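Local structure of enoyl-CoA hydratase (Mycobacterium smegmatis, 3PE8) at the interface of chains A and B. The protein catalyses, as an enoyl-CoA hydratase of the crotonase-like family, the reversible addition of water to the double bond of enoyl-CoA thioesters, and binds zinc. Residues are numbered along the deposited sequence; one frame, centred on the assembly and turned at random. Chains: chain A/B, Enoyl-CoA hydratase.

The interface of chains A and B. Residues chain A 205, 209, 212; chain B 140-142, 144-145, 157.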
# COMPACT_ATOMS: atom_id res chain seq x y z
N LEU A 205 -13.76 18.89 -1.16
CA LEU A 205 -13.64 17.94 -0.07
C LEU A 205 -14.10 16.55 -0.52
O LEU A 205 -13.42 15.56 -0.25
CB LEU A 205 -14.37 18.40 1.18
CG LEU A 205 -14.17 17.48 2.39
CD1 LEU A 205 -12.72 16.99 2.69
CD2 LEU A 205 -14.78 18.14 3.63
N TYR A 209 -12.03 13.02 -0.62
CA TYR A 209 -12.47 11.76 -0.04
C TYR A 209 -12.44 10.64 -1.10
O TYR A 209 -12.03 9.53 -0.82
CB TYR A 209 -13.91 11.88 0.48
CG TYR A 209 -14.09 12.41 1.90
CD1 TYR A 209 -13.41 11.86 2.96
CD2 TYR A 209 -15.06 13.37 2.21
CE1 TYR A 209 -13.60 12.29 4.26
CE2 TYR A 209 -15.26 13.81 3.51
CZ TYR A 209 -14.52 13.27 4.54
OH TYR A 209 -14.72 13.65 5.88
N ILE A 212 -8.74 9.62 -1.80
CA ILE A 212 -8.24 8.83 -0.69
C ILE A 212 -8.82 7.42 -0.77
O ILE A 212 -8.11 6.44 -0.65
CB ILE A 212 -8.57 9.52 0.65
CG1 ILE A 212 -7.72 10.75 0.84
CG2 ILE A 212 -8.35 8.56 1.83
CD1 ILE A 212 -8.32 11.73 1.89
N LEU B 140 -8.69 15.14 9.35
CA LEU B 140 -10.12 14.86 9.38
C LEU B 140 -10.54 13.92 8.25
O LEU B 140 -11.33 13.00 8.44
CB LEU B 140 -10.93 16.13 9.34
CG LEU B 140 -12.42 16.00 9.69
CD1 LEU B 140 -12.91 17.21 10.39
CD2 LEU B 140 -13.15 15.75 8.34
N SER B 141 -10.06 14.16 7.03
CA SER B 141 -10.57 13.42 5.87
C SER B 141 -10.07 11.96 5.82
O SER B 141 -10.61 11.13 5.08
CB SER B 141 -10.29 14.17 4.57
OG SER B 141 -8.92 14.33 4.30
N VAL B 142 -9.07 11.67 6.64
CA VAL B 142 -8.56 10.31 6.80
C VAL B 142 -9.18 9.64 8.02
O VAL B 142 -9.71 8.52 7.93
CB VAL B 142 -7.04 10.31 6.93
CG1 VAL B 142 -6.50 8.89 7.09
CG2 VAL B 142 -6.46 11.02 5.66
N LEU B 144 -11.80 10.61 10.08
CA LEU B 144 -13.27 10.59 10.27
C LEU B 144 -13.87 9.36 9.62
O LEU B 144 -14.54 8.58 10.30
CB LEU B 144 -13.92 11.91 9.91
CG LEU B 144 -15.39 12.00 10.31
CD1 LEU B 144 -15.63 11.86 11.83
CD2 LEU B 144 -15.97 13.29 9.75
N PRO B 145 -13.58 9.07 8.34
CA PRO B 145 -14.12 7.77 7.82
C PRO B 145 -13.60 6.55 8.57
O PRO B 145 -14.32 5.58 8.76
CB PRO B 145 -13.69 7.73 6.36
CG PRO B 145 -13.15 9.06 6.08
CD PRO B 145 -12.87 9.83 7.29
N SER B 157 -19.33 15.76 6.82
CA SER B 157 -18.51 16.78 6.14
C SER B 157 -19.27 17.62 5.14
O SER B 157 -19.02 18.81 4.97
CB SER B 157 -17.32 16.14 5.46
OG SER B 157 -16.41 15.65 6.43
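A:Tyr209 inserts its phenol ring between B:Ser141 and B:Ser157, which belong to two successive helices of chain B. The hydroxyl OH of A:Tyr209 hydrogen-bonds the side-chain OG of B:Ser157 at 2.7 Å; the structure alone does not show which oxygen donates. CB of B:Ser157 lies in the ring plane, at the edge, 3.7 Å from CE2 of A:Tyr209. The same serine thus holds the hydroxyl and packs against the rim.

The CE1 side of the ring meets helix 140-148. There CA of B:Ser141, at 3.6 Å, and CG of B:Pro145, at 3.7 Å, touch CE1 of A:Tyr209 from opposite sides of the ring plane. Backbone O of B:Ser141 also contacts CE1 of A:Tyr209, at 3.3 Å. A chi1 of -87° sets CG of A:Tyr209 anti to its carbonyl carbon, and the ring extends from its helix towards chain B.

Within chain A, CD1 of A:Leu205 rests over one ring face, towards the rim. Its other methyl, CD2, touches CB of B:Ser157 at 3.7 Å. About one turn beyond A:Tyr209, CD1 of A:Ile212 meets OG of B:Ser141 at 3.6 Å. A chi1 of 63° turns that OG back over its own backbone, towards the isoleucine.

The chain A residues all lie on the long helix 199-234. They pack against helices 140-148 and 150-159 of chain B. This patch belongs to the deposited six-copy assembly; hexamers are usual in the crotonase family, so the contact is probably biological.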